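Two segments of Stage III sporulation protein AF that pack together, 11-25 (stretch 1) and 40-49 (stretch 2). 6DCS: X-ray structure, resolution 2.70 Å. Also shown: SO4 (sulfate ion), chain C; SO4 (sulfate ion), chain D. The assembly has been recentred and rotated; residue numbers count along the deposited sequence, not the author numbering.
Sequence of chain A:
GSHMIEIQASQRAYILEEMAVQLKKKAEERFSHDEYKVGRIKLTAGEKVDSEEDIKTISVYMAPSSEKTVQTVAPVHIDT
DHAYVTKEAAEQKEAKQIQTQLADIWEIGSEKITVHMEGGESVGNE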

ATOM      1  N   GLN A  11      -8.876 -22.850   4.401  1.00 61.71           N
ATOM      2  CA  GLN A  11      -9.444 -22.135   5.532  1.00 56.76           C
ATOM      3  C   GLN A  11      -8.586 -20.940   5.887  1.00 58.67           C
ATOM      4  O   GLN A  11      -9.048 -19.793   5.898  1.00 58.91           O
ATOM      5  CB  GLN A  11      -9.538 -23.056   6.739  1.00 57.03           C
ATOM      6  CG  GLN A  11     -10.023 -22.332   7.951  1.00 60.28           C
ATOM      7  CD  GLN A  11     -11.518 -22.504   8.090  1.00 64.85           C
ATOM      8  OE1 GLN A  11     -12.278 -21.530   8.124  1.00 61.86           O
ATOM      9  NE2 GLN A  11     -11.955 -23.766   8.167  1.00 64.62           N
ATOM     10  N   ARG A  12      -7.321 -21.204   6.192  1.00 59.59           N
ATOM     11  CA  ARG A  12      -6.444 -20.130   6.621  1.00 60.88           C
ATOM     12  C   ARG A  12      -6.427 -19.008   5.599  1.00 57.71           C
ATOM     13  O   ARG A  12      -6.475 -17.834   5.964  1.00 53.62           O
ATOM     14  CB  ARG A  12      -5.040 -20.667   6.864  1.00 62.83           C
ATOM     15  CG  ARG A  12      -4.744 -21.010   8.311  1.00 63.85           C
ATOM     16  CD  ARG A  12      -3.271 -21.382   8.453  1.00 70.45           C
ATOM     17  NE  ARG A  12      -3.001 -22.784   8.110  1.00 71.85           N
ATOM     18  CZ  ARG A  12      -2.621 -23.706   8.988  1.00 75.04           C
ATOM     19  NH1 ARG A  12      -2.466 -23.362  10.256  1.00 70.25           N
ATOM     20  NH2 ARG A  12      -2.391 -24.962   8.599  1.00 75.68           N
ATOM     21  N   ALA A  13      -6.411 -19.345   4.310  1.00 56.96           N
ATOM     22  CA  ALA A  13      -6.415 -18.283   3.311  1.00 53.51           C
ATOM     23  C   ALA A  13      -7.747 -17.552   3.283  1.00 59.23           C
ATOM     24  O   ALA A  13      -7.779 -16.324   3.152  1.00 56.97           O
ATOM     25  CB  ALA A  13      -6.104 -18.838   1.935  1.00 55.68           C
ATOM     26  N   TYR A  14      -8.858 -18.289   3.402  1.00 62.19           N
ATOM     27  CA  TYR A  14     -10.178 -17.664   3.427  1.00 55.37           C
ATOM     28  C   TYR A  14     -10.233 -16.545   4.458  1.00 59.22           C
ATOM     29  O   TYR A  14     -10.635 -15.408   4.160  1.00 55.50           O
ATOM     30  CB  TYR A  14     -11.252 -18.706   3.743  1.00 59.37           C
ATOM     31  CG  TYR A  14     -12.454 -18.086   4.430  1.00 61.86           C
ATOM     32  CD1 TYR A  14     -13.337 -17.293   3.717  1.00 56.16           C
ATOM     33  CD2 TYR A  14     -12.683 -18.279   5.788  1.00 56.22           C
ATOM     34  CE1 TYR A  14     -14.403 -16.720   4.323  1.00 65.60           C
ATOM     35  CE2 TYR A  14     -13.746 -17.722   6.402  1.00 63.76           C
ATOM     36  CZ  TYR A  14     -14.623 -16.919   5.670  1.00 71.47           C
ATOM     37  OH  TYR A  14     -15.728 -16.308   6.266  1.00 66.95           O
ATOM     38  N   ILE A  15      -9.871 -16.880   5.697  1.00 58.59           N
ATOM     39  CA  ILE A  15      -9.887 -15.909   6.775  1.00 56.71           C
ATOM     40  C   ILE A  15      -9.059 -14.707   6.390  1.00 59.10           C
ATOM     41  O   ILE A  15      -9.503 -13.551   6.521  1.00 59.09           O
ATOM     42  CB  ILE A  15      -9.368 -16.559   8.062  1.00 53.95           C
ATOM     43  CG1 ILE A  15     -10.422 -17.517   8.601  1.00 54.07           C
ATOM     44  CG2 ILE A  15      -8.974 -15.516   9.074  1.00 52.60           C
ATOM     45  CD1 ILE A  15      -9.837 -18.516   9.563  1.00 58.19           C
ATOM     46  N   LEU A  16      -7.854 -14.969   5.881  1.00 54.75           N
ATOM     47  CA  LEU A  16      -6.947 -13.916   5.451  1.00 55.03           C
ATOM     48  C   LEU A  16      -7.543 -13.071   4.329  1.00 56.23           C
ATOM     49  O   LEU A  16      -7.304 -11.863   4.277  1.00 56.89           O
ATOM     50  CB  LEU A  16      -5.624 -14.540   5.024  1.00 52.68           C
ATOM     51  CG  LEU A  16      -4.441 -13.607   4.894  1.00 54.39           C
ATOM     52  CD1 LEU A  16      -4.290 -12.901   6.190  1.00 57.71           C
ATOM     53  CD2 LEU A  16      -3.160 -14.344   4.569  1.00 54.99           C
ATOM     54  N   GLU A  17      -8.353 -13.659   3.446  1.00 58.35           N
ATOM     55  CA  GLU A  17      -9.006 -12.824   2.432  1.00 58.38           C
ATOM     56  C   GLU A  17     -10.175 -12.042   2.992  1.00 57.55           C
ATOM     57  O   GLU A  17     -10.563 -11.021   2.414  1.00 58.13           O
ATOM     58  CB  GLU A  17      -9.504 -13.660   1.257  1.00 58.73           C
ATOM     59  CG  GLU A  17      -8.412 -14.063   0.255  1.00 53.39           C
ATOM     60  CD  GLU A  17      -8.123 -12.973  -0.757  1.00 57.05           C
ATOM     61  OE1 GLU A  17      -8.689 -11.864  -0.626  1.00 59.89           O
ATOM     62  OE2 GLU A  17      -7.339 -13.226  -1.696  1.00 58.70           O
ATOM     63  N   GLU A  18     -10.756 -12.506   4.098  1.00 57.59           N
ATOM     64  CA  GLU A  18     -11.842 -11.769   4.727  1.00 53.73           C
ATOM     65  C   GLU A  18     -11.289 -10.540   5.427  1.00 58.50           C
ATOM     66  O   GLU A  18     -11.774  -9.420   5.231  1.00 59.62           O
ATOM     67  CB  GLU A  18     -12.575 -12.682   5.708  1.00 58.27           C
ATOM     68  CG  GLU A  18     -13.408 -11.986   6.752  1.00 63.80           C
ATOM     69  CD  GLU A  18     -13.972 -12.966   7.764  1.00 70.11           C
ATOM     70  OE1 GLU A  18     -14.269 -14.119   7.360  1.00 72.05           O
ATOM     71  OE2 GLU A  18     -14.101 -12.592   8.959  1.00 73.74           O
ATOM     72  N   MET A  19     -10.250 -10.733   6.236  1.00 57.89           N
ATOM     73  CA  MET A  19      -9.529  -9.610   6.813  1.00 52.26           C
ATOM     74  C   MET A  19      -9.059  -8.642   5.737  1.00 53.65           C
ATOM     75  O   MET A  19      -8.911  -7.444   6.000  1.00 54.64           O
ATOM     76  CB  MET A  19      -8.324 -10.118   7.623  1.00 53.20           C
ATOM     77  CG  MET A  19      -8.662 -10.641   9.006  1.00 50.18           C
ATOM     78  SD  MET A  19      -7.262 -11.177  10.046  1.00 61.13           S
ATOM     79  CE  MET A  19      -6.116 -11.868   8.848  1.00 60.42           C
ATOM     80  N   ALA A  20      -8.812  -9.135   4.526  1.00 54.27           N
ATOM     81  CA  ALA A  20      -8.220  -8.289   3.501  1.00 50.99           C
ATOM     82  C   ALA A  20      -9.265  -7.408   2.820  1.00 53.62           C
ATOM     83  O   ALA A  20      -8.994  -6.237   2.546  1.00 55.80           O
ATOM     84  CB  ALA A  20      -7.474  -9.148   2.480  1.00 55.43           C
ATOM     85  N   VAL A  21     -10.467  -7.931   2.531  1.00 50.70           N
ATOM     86  CA  VAL A  21     -11.465  -7.053   1.909  1.00 57.19           C
ATOM     87  C   VAL A  21     -11.971  -6.013   2.914  1.00 57.59           C
ATOM     88  O   VAL A  21     -12.227  -4.857   2.549  1.00 54.34           O
ATOM     89  CB  VAL A  21     -12.636  -7.842   1.284  1.00 56.49           C
ATOM     90  CG1 VAL A  21     -12.137  -8.794   0.193  1.00 58.77           C
ATOM     91  CG2 VAL A  21     -13.460  -8.560   2.346  1.00 56.90           C
ATOM     92  N   GLN A  22     -12.116  -6.399   4.188  1.00 54.30           N
ATOM     93  CA  GLN A  22     -12.557  -5.440   5.195  1.00 54.34           C
ATOM     94  C   GLN A  22     -11.516  -4.355   5.377  1.00 54.36           C
ATOM     95  O   GLN A  22     -11.848  -3.177   5.528  1.00 55.56           O
ATOM     96  CB  GLN A  22     -12.857  -6.137   6.531  1.00 52.19           C
ATOM     97  CG  GLN A  22     -14.322  -6.629   6.691  1.00 50.83           C
ATOM     98  CD  GLN A  22     -14.443  -7.860   7.607  1.00 66.26           C
ATOM     99  OE1 GLN A  22     -13.657  -8.030   8.548  1.00 60.43           O
ATOM    100  NE2 GLN A  22     -15.437  -8.720   7.336  1.00 69.90           N
ATOM    101  N   LEU A  23     -10.245  -4.732   5.340  1.00 54.70           N
ATOM    102  CA  LEU A  23      -9.183  -3.734   5.314  1.00 53.51           C
ATOM    103  C   LEU A  23      -9.220  -2.891   4.056  1.00 52.61           C
ATOM    104  O   LEU A  23      -8.907  -1.701   4.108  1.00 51.31           O
ATOM    105  CB  LEU A  23      -7.822  -4.408   5.383  1.00 51.08           C
ATOM    106  CG  LEU A  23      -7.311  -4.880   6.730  1.00 53.96           C
ATOM    107  CD1 LEU A  23      -5.935  -5.541   6.539  1.00 41.82           C
ATOM    108  CD2 LEU A  23      -7.293  -3.703   7.713  1.00 47.01           C
ATOM    109  N   LYS A  24      -9.514  -3.500   2.910  1.00 52.46           N
ATOM    110  CA  LYS A  24      -9.573  -2.709   1.696  1.00 55.59           C
ATOM    111  C   LYS A  24     -10.667  -1.666   1.818  1.00 61.58           C
ATOM    112  O   LYS A  24     -10.406  -0.468   1.657  1.00 66.92           O
ATOM    113  CB  LYS A  24      -9.798  -3.600   0.475  1.00 58.26           C
ATOM    114  CG  LYS A  24      -9.773  -2.803  -0.814  1.00 68.78           C
ATOM    115  CD  LYS A  24      -9.413  -3.652  -2.039  1.00 73.25           C
ATOM    116  CE  LYS A  24     -10.526  -4.635  -2.431  1.00 72.44           C
ATOM    117  NZ  LYS A  24     -10.214  -5.328  -3.728  1.00 68.28           N
ATOM    118  N   LYS A  25     -11.889  -2.105   2.154  1.00 60.89           N
ATOM    119  CA  LYS A  25     -13.007  -1.180   2.278  1.00 59.39           C
ATOM    120  C   LYS A  25     -12.629  -0.004   3.168  1.00 60.28           C
ATOM    121  O   LYS A  25     -12.673   1.150   2.731  1.00 67.41           O
ATOM    122  CB  LYS A  25     -14.261  -1.901   2.803  1.00 57.66           C
ATOM    123  CG  LYS A  25     -15.283  -2.227   1.695  1.00 70.36           C
ATOM    124  CD  LYS A  25     -16.103  -3.513   1.955  1.00 80.58           C
ATOM    125  CE  LYS A  25     -16.161  -4.430   0.709  1.00 75.30           C
ATOM    126  NZ  LYS A  25     -16.897  -5.718   0.930  1.00 75.78           N
ATOM    127  N   ARG A  40      -3.683  -2.474  -5.465  1.00 64.09           N
ATOM    128  CA  ARG A  40      -3.388  -3.777  -4.902  1.00 66.72           C
ATOM    129  C   ARG A  40      -3.145  -3.646  -3.401  1.00 64.00           C
ATOM    130  O   ARG A  40      -2.620  -2.639  -2.920  1.00 61.33           O
ATOM    131  CB  ARG A  40      -2.173  -4.411  -5.597  1.00 64.79           C
ATOM    132  CG  ARG A  40      -2.441  -5.004  -6.996  1.00 66.01           C
ATOM    133  CD  ARG A  40      -1.124  -5.357  -7.737  1.00 64.63           C
ATOM    134  NE  ARG A  40      -0.246  -4.190  -7.859  1.00 69.17           N
ATOM    135  CZ  ARG A  40      -0.470  -3.141  -8.657  1.00 68.58           C
ATOM    136  NH1 ARG A  40      -1.529  -3.121  -9.461  1.00 61.78           N
ATOM    137  NH2 ARG A  40       0.384  -2.115  -8.678  1.00 63.55           N
ATOM    138  N   ILE A  41      -3.548  -4.679  -2.663  1.00 63.23           N
ATOM    139  CA  ILE A  41      -3.197  -4.861  -1.260  1.00 58.49           C
ATOM    140  C   ILE A  41      -2.801  -6.318  -1.091  1.00 55.43           C
ATOM    141  O   ILE A  41      -3.583  -7.205  -1.440  1.00 56.68           O
ATOM    142  CB  ILE A  41      -4.378  -4.512  -0.331  1.00 57.24           C
ATOM    143  CG1 ILE A  41      -4.763  -3.045  -0.466  1.00 62.69           C
ATOM    144  CG2 ILE A  41      -4.041  -4.758   1.130  1.00 53.16           C
ATOM    145  CD1 ILE A  41      -5.949  -2.614   0.423  1.00 59.59           C
ATOM    146  N   LYS A  42      -1.596  -6.569  -0.563  1.00 55.12           N
ATOM    147  CA  LYS A  42      -1.053  -7.931  -0.424  1.00 57.06           C
ATOM    148  C   LYS A  42      -0.762  -8.224   1.055  1.00 56.77           C
ATOM    149  O   LYS A  42       0.145  -7.615   1.648  1.00 58.76           O
ATOM    150  CB  LYS A  42       0.236  -8.112  -1.243  1.00 58.30           C
ATOM    151  CG  LYS A  42       0.141  -7.992  -2.784  1.00 58.86           C
ATOM    152  CD  LYS A  42       1.370  -8.624  -3.486  1.00 67.77           C
ATOM    153  CE  LYS A  42       2.341  -7.605  -4.120  1.00 73.72           C
ATOM    154  NZ  LYS A  42       3.817  -7.923  -3.948  1.00 77.54           N
ATOM    155  N   LEU A  43      -1.467  -9.185   1.654  1.00 49.59           N
ATOM    156  CA  LEU A  43      -1.113  -9.600   3.008  1.00 51.01           C
ATOM    157  C   LEU A  43      -0.278 -10.892   3.013  1.00 50.29           C
ATOM    158  O   LEU A  43      -0.348 -11.727   2.102  1.00 49.97           O
ATOM    159  CB  LEU A  43      -2.364  -9.770   3.879  1.00 53.63           C
ATOM    160  CG  LEU A  43      -3.085  -8.515   4.442  1.00 50.88           C
ATOM    161  CD1 LEU A  43      -3.689  -7.680   3.359  1.00 49.63           C
ATOM    162  CD2 LEU A  43      -4.210  -8.955   5.316  1.00 51.27           C
ATOM    163  N   THR A  44       0.559 -11.024   4.036  1.00 48.99           N
ATOM    164  CA  THR A  44       1.221 -12.280   4.345  1.00 51.74           C
ATOM    165  C   THR A  44       0.918 -12.654   5.793  1.00 53.43           C
ATOM    166  O   THR A  44       0.683 -11.790   6.648  1.00 51.73           O
ATOM    167  CB  THR A  44       2.757 -12.236   4.114  1.00 52.76           C
ATOM    168  OG1 THR A  44       3.432 -11.674   5.244  1.00 50.62           O
ATOM    169  CG2 THR A  44       3.136 -11.449   2.855  1.00 52.77           C
ATOM    170  N   ALA A  45       0.879 -13.962   6.045  1.00 55.42           N
ATOM    171  CA  ALA A  45       0.670 -14.476   7.391  1.00 56.42           C
ATOM    172  C   ALA A  45       1.338 -15.839   7.497  1.00 61.10           C
ATOM    173  O   ALA A  45       1.642 -16.474   6.484  1.00 59.18           O
ATOM    174  CB  ALA A  45      -0.820 -14.557   7.747  1.00 51.68           C
ATOM    175  N   GLY A  46       1.571 -16.269   8.736  1.00 68.87           N
ATOM    176  CA  GLY A  46       2.314 -17.475   9.082  1.00 61.07           C
ATOM    177  C   GLY A  46       1.411 -18.603   9.522  1.00 62.48           C
ATOM    178  O   GLY A  46       0.243 -18.683   9.121  1.00 59.71           O
ATOM    179  N   GLU A  47       1.951 -19.487  10.370  1.00 69.31           N
ATOM    180  CA  GLU A  47       1.285 -20.764  10.617  1.00 73.62           C
ATOM    181  C   GLU A  47      -0.151 -20.577  11.071  1.00 71.29           C
ATOM    182  O   GLU A  47      -1.053 -21.234  10.546  1.00 74.79           O
ATOM    183  CB  GLU A  47       2.046 -21.618  11.634  1.00 75.20           C
ATOM    184  CG  GLU A  47       1.466 -23.047  11.704  1.00 79.10           C
ATOM    185  CD  GLU A  47       2.435 -24.073  11.151  1.00 83.53           C
ATOM    186  OE1 GLU A  47       3.282 -23.637  10.359  1.00 82.00           O
ATOM    187  OE2 GLU A  47       2.344 -25.289  11.456  1.00 86.73           O
ATOM    188  N   LYS A  48      -0.394 -19.687  12.027  1.00 68.76           N
ATOM    189  CA  LYS A  48      -1.743 -19.494  12.535  1.00 67.83           C
ATOM    190  C   LYS A  48      -2.308 -18.155  12.081  1.00 67.35           C
ATOM    191  O   LYS A  48      -1.566 -17.193  11.847  1.00 62.29           O
ATOM    192  CB  LYS A  48      -1.775 -19.637  14.051  1.00 70.58           C
ATOM    193  CG  LYS A  48      -1.015 -20.901  14.576  1.00 84.75           C
ATOM    194  CD  LYS A  48      -1.876 -22.185  14.632  1.00 76.18           C
ATOM    195  CE  LYS A  48      -1.994 -22.842  13.251  1.00 77.91           C
ATOM    196  NZ  LYS A  48      -3.262 -23.641  13.104  1.00 83.56           N
ATOM    197  N   VAL A  49      -3.625 -18.154  11.873  1.00 63.61           N
ATOM    198  CA  VAL A  49      -4.382 -17.057  11.302  1.00 59.52           C
ATOM    199  C   VAL A  49      -5.701 -16.980  12.057  1.00 66.69           C
ATOM    200  O   VAL A  49      -6.710 -17.548  11.619  1.00 62.31           O
ATOM    201  CB  VAL A  49      -4.627 -17.254   9.797  1.00 57.76           C
ATOM    202  CG1 VAL A  49      -5.356 -16.051   9.211  1.00 55.88           C
ATOM    203  CG2 VAL A  49      -3.327 -17.486   9.048  1.00 64.68           C
TER
HETATM  204  S   SO4 C 301      -5.844 -24.977   5.642  1.00 83.70           S
HETATM  205  O1  SO4 C 301      -5.207 -25.865   4.638  1.00 77.83           O
HETATM  206  O2  SO4 C 301      -4.932 -24.695   6.755  1.00 75.50           O
HETATM  207  O3  SO4 C 301      -7.127 -25.546   6.113  1.00 59.44           O
HETATM  208  O4  SO4 C 301      -6.080 -23.668   5.038  1.00 73.46           O
HETATM  209  S   SO4 D 302       4.506 -18.153  12.584  1.00105.00           S
HETATM  210  O1  SO4 D 302       4.952 -19.471  13.070  1.00 90.42           O
HETATM  211  O2  SO4 D 302       4.604 -18.142  11.117  1.00 84.16           O
HETATM  212  O3  SO4 D 302       5.350 -17.075  13.133  1.00 93.94           O
HETATM  213  O4  SO4 D 302       3.111 -17.924  13.005  1.00 89.97           O

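Residues 11-25 form a helix that lies across a strand beginning before residue 40 and followed by a loop that carries the chain to Val 49. The helix and strand axes approach to 9.5 Å. Their directions differ by 141°, so the two run roughly antiparallel but clearly skewed. By CA position, Lys 24 lies nearest Ile 41, Ala 20 nearest Leu 43 and Arg 12 nearest Val 49, an order that runs opposite ways along the two stretches. Together the stretches bury 619 Å², most of it on apolar residues.

Side chains alternate from Arg 40 to Ala 45. Ile 41, Leu 43 and Ala 45 point toward the helix, while Arg 40, Lys 42 and Thr 44 point away. On the helix, Arg 12, Ile 15, Leu 16, Met 19, Ala 20 and Leu 23 make the matching face.

Leu 43 is the main bump on the strand. Its hollow is built by Leu 16, Ala 20 and Leu 23. The small side chain of Ala 20 forms the floor, with Ala 20 CB 4.2 Å from Leu 43 CD1. The other methyl, Leu 43 CD2, lies 4.0 Å from Leu 16 CD1 and 4.0 Å from Leu 23 CD1, so it sits between the two leucines.

Leu 16 in turn reaches toward Ala 45, the next residue pointing toward the helix. Leu 16 CD2 lies 4.0 Å from Ala 45 CB.

Val 49 is the second bump, and it buries the most area of any residue here. Val 49 CG1 lies 3.7 Å from Ile 15 CG2 and 4.3 Å from Met 19 CE. Val 49 CG1 also lies 4.3 Å from the backbone atom Leu 16 N, so this methyl rests close against the helix. Val 49 CG2 meets the aliphatic part of Arg 12, 3.9 Å from Arg 12 CG.

At the other end, Ile 41 extends its CD1 to the backbone of the helix, 3.8 Å from Lys 24 CA. Lys 24 CB is 4.0 Å from Ile 41 CD1. This contact uses the carbon base of the lysine, not its charge.

Polar bonding between the stretches is sparse. Arg 12 NH1 donates a weak hydrogen bond to Glu 47 O at 2.6 Å; the distance is short but the angle is only 115°. Arg 12 NH1 also lies 3.0 Å from Lys 48 NZ. Both are donors with like charge, so this approach is not a bond. The packing rests chiefly on the fit of apolar side chains.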